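Local coordinates for Lin1840 protein (Listeria innocua serovar 6a, PDB 4ZOC) that hydrolyses beta-glucosidic linkages as a glycoside hydrolase family 3 beta-glucosidase involved in the metabolism of beta-1,2-glucans, at the interface of chains A and B. Residues are numbered along the deposited sequence; one frame, centred on the assembly and turned at random. Chains: chain A/B, Lin1840 protein.

Contact 1: the interface of chains A and B. Residues chain A 200, 206-207, 240; chain B 564, 568, 570, 654.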
loop_
_atom_site.group_PDB
_atom_site.type_symbol
_atom_site.label_atom_id
_atom_site.label_comp_id
_atom_site.label_asym_id
_atom_site.label_seq_id
_atom_site.Cartn_x
_atom_site.Cartn_y
_atom_site.Cartn_z
ATOM N N GLU A 200 4.353 -0.044 -5.375
ATOM C CA GLU A 200 4.041 0.778 -4.217
ATOM C C GLU A 200 3.754 2.215 -4.645
ATOM O O GLU A 200 4.430 2.793 -5.507
ATOM C CB GLU A 200 5.183 0.744 -3.189
ATOM C CG GLU A 200 4.893 1.154 -1.777
ATOM C CD GLU A 200 6.006 0.632 -0.855
ATOM O OE1 GLU A 200 6.951 1.402 -0.847
ATOM O OE2 GLU A 200 5.886 -0.532 -0.231
ATOM N N ASN A 206 8.164 0.804 -9.295
ATOM C CA ASN A 206 8.496 0.865 -7.873
ATOM C C ASN A 206 8.341 -0.496 -7.155
ATOM O O ASN A 206 7.756 -1.452 -7.702
ATOM C CB ASN A 206 7.632 1.916 -7.171
ATOM C CG ASN A 206 8.198 2.390 -5.860
ATOM O OD1 ASN A 206 9.408 2.264 -5.563
ATOM N ND2 ASN A 206 7.319 2.951 -5.039
ATOM N N THR A 207 8.939 -0.563 -5.965
ATOM C CA THR A 207 8.890 -1.717 -5.076
ATOM C C THR A 207 7.513 -2.407 -4.983
ATOM O O THR A 207 6.465 -1.789 -4.879
ATOM C CB THR A 207 9.274 -1.222 -3.676
ATOM O OG1 THR A 207 10.569 -0.638 -3.719
ATOM C CG2 THR A 207 9.239 -2.319 -2.621
ATOM N N VAL A 240 11.099 -5.747 -8.170
ATOM C CA VAL A 240 11.444 -6.843 -7.170
ATOM C C VAL A 240 10.257 -7.714 -6.777
ATOM O O VAL A 240 9.115 -7.246 -6.746
ATOM C CB VAL A 240 12.075 -6.279 -5.889
ATOM C CG1 VAL A 240 13.376 -5.525 -6.138
ATOM C CG2 VAL A 240 11.085 -5.367 -5.093
ATOM N N TYR B 564 8.952 7.388 1.980
ATOM C CA TYR B 564 9.789 7.222 3.161
ATOM C C TYR B 564 11.254 7.213 2.708
ATOM O O TYR B 564 11.530 6.919 1.502
ATOM C CB TYR B 564 9.399 5.947 3.982
ATOM C CG TYR B 564 9.267 4.714 3.155
ATOM C CD1 TYR B 564 10.376 3.888 2.920
ATOM C CD2 TYR B 564 8.058 4.389 2.512
ATOM C CE1 TYR B 564 10.283 2.768 2.170
ATOM C CE2 TYR B 564 7.918 3.213 1.771
ATOM C CZ TYR B 564 9.025 2.415 1.583
ATOM O OH TYR B 564 9.028 1.335 0.741
ATOM N N LEU B 568 13.833 1.620 -1.733
ATOM C CA LEU B 568 14.645 0.870 -2.693
ATOM C C LEU B 568 14.871 1.746 -3.935
ATOM O O LEU B 568 14.148 2.715 -4.202
ATOM C CB LEU B 568 13.928 -0.455 -3.066
ATOM C CG LEU B 568 13.609 -1.414 -1.884
ATOM C CD1 LEU B 568 13.225 -2.735 -2.481
ATOM C CD2 LEU B 568 14.787 -1.671 -0.952
ATOM N N THR B 570 14.772 0.883 -7.222
ATOM C CA THR B 570 14.141 0.370 -8.445
ATOM C C THR B 570 15.194 0.118 -9.528
ATOM O O THR B 570 16.379 0.493 -9.410
ATOM C CB THR B 570 12.988 1.285 -9.033
ATOM O OG1 THR B 570 13.573 2.330 -9.854
ATOM C CG2 THR B 570 12.196 1.935 -7.915
ATOM N N SER B 654 17.648 -6.389 -2.824
ATOM C CA SER B 654 17.776 -4.946 -3.150
ATOM C C SER B 654 17.600 -4.197 -1.851
ATOM O O SER B 654 16.538 -4.332 -1.180
ATOM C CB SER B 654 16.638 -4.571 -4.147
ATOM O OG SER B 654 16.681 -3.210 -4.508
HETATM O O HOH W 1 10.857 1.116 -1.673
HETATM O O HOH W 2 11.236 3.225 -3.930
#
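A:Glu200 and B:Tyr564 meet tip to tip across the interface of this family 3 beta-glucosidase, joined by a hydrogen bond of 2.6 Å from the phenol OH of B:Tyr564 to the carboxylate OE1 of A:Glu200. The acceptor offers its syn lone pair, on the side of the other carboxylate oxygen, and the carboxylate and ring planes stand 61° apart. With CG between the backbone N and the carbonyl carbon (chi1 49°), the B:Tyr564 ring points its OH at A:Glu200. The same hydroxyl also reaches water 1, 3.0 Å from OH of B:Tyr564.

A:Thr207 can be followed outward from CB, where its chain forks. The hydroxyl OG1 of A:Thr207, beside the backbone N (chi1 -58°), lies 3.4 Å from CB of B:Leu568 and also touches CG and CD1 of that leucine, whose side chain crosses it at about a right angle. OG1 further pairs with water 1, which B:Leu568 N meets almost straight on. The other branch, methyl CG2 of A:Thr207, packs against B:Leu568 CD1 at 4.0 Å. Water 2 continues the bridge, linking OD1 of A:Asn206 to the carbonyl O of B:Leu568. Behind the contact, ND2 of A:Asn206 donates to A:Glu200 O at 2.9 Å, steadying the asparagine.

In the fold, A:Glu200 opens the 3-10 helix 200-202 and A:Asn206 and A:Thr207 follow in loop, within the N-terminal family 3 region; B:Tyr564 and B:Leu568 belong to a loop stretch beyond the 3-10 helix 558-560, in the C-terminal family region.

Contact 2: the interface of chains A and B. Residues chain A 146, 201, 203, 477-478; chain B 559-562, 587.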
loop_
_atom_site.group_PDB
_atom_site.type_symbol
_atom_site.label_atom_id
_atom_site.label_comp_id
_atom_site.label_asym_id
_atom_site.label_seq_id
_atom_site.Cartn_x
_atom_site.Cartn_y
_atom_site.Cartn_z
ATOM N N ARG A 146 -3.601 4.576 -9.468
ATOM C CA ARG A 146 -2.522 5.600 -9.733
ATOM C C ARG A 146 -1.627 5.086 -10.813
ATOM O O ARG A 146 -1.118 5.864 -11.654
ATOM C CB ARG A 146 -1.723 5.870 -8.470
ATOM C CG ARG A 146 -2.510 6.653 -7.466
ATOM C CD ARG A 146 -1.810 6.714 -6.129
ATOM N NE ARG A 146 -1.731 5.409 -5.480
ATOM C CZ ARG A 146 -1.339 5.227 -4.221
ATOM N NH1 ARG A 146 -0.944 6.236 -3.480
ATOM N NH2 ARG A 146 -1.343 4.008 -3.694
ATOM N N ALA A 201 2.675 2.736 -4.062
ATOM C CA ALA A 201 2.179 4.091 -4.231
ATOM C C ALA A 201 1.799 4.393 -5.686
ATOM O O ALA A 201 1.793 5.525 -6.048
ATOM C CB ALA A 201 3.188 5.119 -3.695
ATOM N N LEU A 203 3.547 4.041 -8.231
ATOM C CA LEU A 203 4.672 4.685 -8.871
ATOM C C LEU A 203 5.357 3.684 -9.843
ATOM O O LEU A 203 5.651 2.566 -9.500
ATOM C CB LEU A 203 5.659 5.181 -7.760
ATOM C CG LEU A 203 6.966 5.764 -8.198
ATOM C CD1 LEU A 203 6.748 6.953 -9.154
ATOM C CD2 LEU A 203 7.801 6.172 -6.959
ATOM N N LEU A 477 -0.090 8.662 -11.874
ATOM C CA LEU A 477 -0.695 9.846 -11.329
ATOM C C LEU A 477 -0.889 9.695 -9.864
ATOM O O LEU A 477 -1.629 8.807 -9.436
ATOM C CB LEU A 477 -2.049 10.141 -11.925
ATOM C CG LEU A 477 -2.262 10.628 -13.284
ATOM C CD1 LEU A 477 -3.765 10.922 -13.501
ATOM C CD2 LEU A 477 -1.415 11.888 -13.415
ATOM N N ALA A 478 -0.293 10.568 -9.075
ATOM C CA ALA A 478 -0.550 10.502 -7.639
ATOM C C ALA A 478 -1.950 10.822 -7.232
ATOM O O ALA A 478 -2.479 10.163 -6.299
ATOM C CB ALA A 478 0.435 11.371 -6.884
ATOM N N GLY B 559 -1.763 11.077 -2.368
ATOM C CA GLY B 559 -1.453 10.013 -3.282
ATOM C C GLY B 559 -0.021 9.591 -3.415
ATOM O O GLY B 559 0.270 8.629 -4.158
ATOM N N GLN B 560 0.887 10.332 -2.774
ATOM C CA GLN B 560 2.284 9.896 -2.707
ATOM C C GLN B 560 2.520 8.780 -1.685
ATOM O O GLN B 560 3.610 8.178 -1.631
ATOM C CB GLN B 560 3.174 11.092 -2.416
ATOM C CG GLN B 560 4.621 10.858 -2.793
ATOM C CD GLN B 560 5.473 12.098 -2.463
ATOM O OE1 GLN B 560 5.296 12.737 -1.387
ATOM N NE2 GLN B 560 6.276 12.484 -3.370
ATOM N N ILE B 561 1.534 8.521 -0.833
ATOM C CA ILE B 561 1.704 7.592 0.300
ATOM C C ILE B 561 1.753 6.104 -0.182
ATOM O O ILE B 561 0.924 5.730 -1.010
ATOM C CB ILE B 561 0.559 7.721 1.289
ATOM C CG1 ILE B 561 0.636 9.047 1.956
ATOM C CG2 ILE B 561 0.629 6.603 2.276
ATOM C CD1 ILE B 561 -0.614 9.382 2.747
ATOM N N PRO B 562 2.701 5.296 0.296
ATOM C CA PRO B 562 3.770 5.580 1.240
ATOM C C PRO B 562 5.004 6.161 0.603
ATOM O O PRO B 562 5.471 5.710 -0.466
ATOM C CB PRO B 562 4.052 4.216 1.896
ATOM C CG PRO B 562 3.855 3.271 0.735
ATOM C CD PRO B 562 2.629 3.826 0.025
ATOM N N TYR B 587 6.296 10.230 -11.068
ATOM C CA TYR B 587 4.935 10.611 -11.267
ATOM C C TYR B 587 4.827 11.758 -12.347
ATOM O O TYR B 587 5.674 12.671 -12.403
ATOM C CB TYR B 587 4.349 11.153 -9.988
ATOM C CG TYR B 587 4.134 10.143 -8.857
ATOM C CD1 TYR B 587 3.091 9.241 -8.885
ATOM C CD2 TYR B 587 5.019 10.108 -7.827
ATOM C CE1 TYR B 587 2.855 8.412 -7.798
ATOM C CE2 TYR B 587 4.840 9.269 -6.759
ATOM C CZ TYR B 587 3.778 8.370 -6.788
ATOM O OH TYR B 587 3.681 7.553 -5.706
HETATM O O HOH W 3 -0.257 3.291 -1.339
#
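The 3-10 helix 200-202 of chain A, with the loops carrying A:Arg146, A:Leu203 and A:Ala478, meets the 3-10 helix 558-560 of chain B, the loop that follows it and the loop bearing B:Tyr587. All belong to a glycoside hydrolase family 3 subunit, and chain A contributes segments from both its N-terminal and C-terminal family regions.

A:Arg146 reaches across with its guanidinium, the chain bent at chi3 (-67°). The terminal nitrogen NH1 of A:Arg146 donates to two backbone carbonyls of chain B, B:Gly559 O at 2.8 Å and B:Ile561 O at 3.1 Å. The two acceptors are approached differently: NH1 stands well above the carbonyl plane of the glycine but lies in that of the isoleucine. The other terminal nitrogen, NH2, is tied through water 3 to the same B:Ile561 O, which therefore accepts both a direct and a water-borne contact. Over one guanidinium face sits the backbone carbon C of A:Ala201, which may help to place the arginine. The carbonyl oxygens of B:Gly559 and B:Ile561 would suit a positive guanidinium; their turn leads into a cis peptide bond before B:Pro562.

B:Tyr587 enters between chain A groups on both faces of its ring. Methyl CD1 of A:Leu203 lies over the centre of one face, 3.9 Å from the B:Tyr587 ring centroid, as a CH-pi contact; CB of A:Ala478 covers the opposite face, offset toward the rim, 3.9 Å from B:Tyr587 CE1. At the ring edge, in plane, is the carbonyl O of A:Ala201, to which OH of B:Tyr587 donates at 2.8 Å, tilted 34° from the carbonyl plane. The bond pins the ring's tip while the aliphatic groups hold its faces. CB of A:Ala201 also packs against CD of B:Pro562 at 4.0 Å.

Contact 1 and contact 2 are neighbouring parts of one interface, their C-alpha centres about 13 Å apart. They share the 3-10 helix 200-202 of chain A, which supplies A:Glu200 to contact 1 and A:Ala201 to contact 2. On chain B, a continuous stretch runs from B:Gly559 through B:Pro562 in contact 2 to B:Tyr564 and beyond in contact 1. The two-fold symmetry of the interface repeats both contacts with the chains exchanged, so each subunit presents both surfaces. That pattern suits a closed dimer, although the structure alone does not show that the deposited pair is the working assembly.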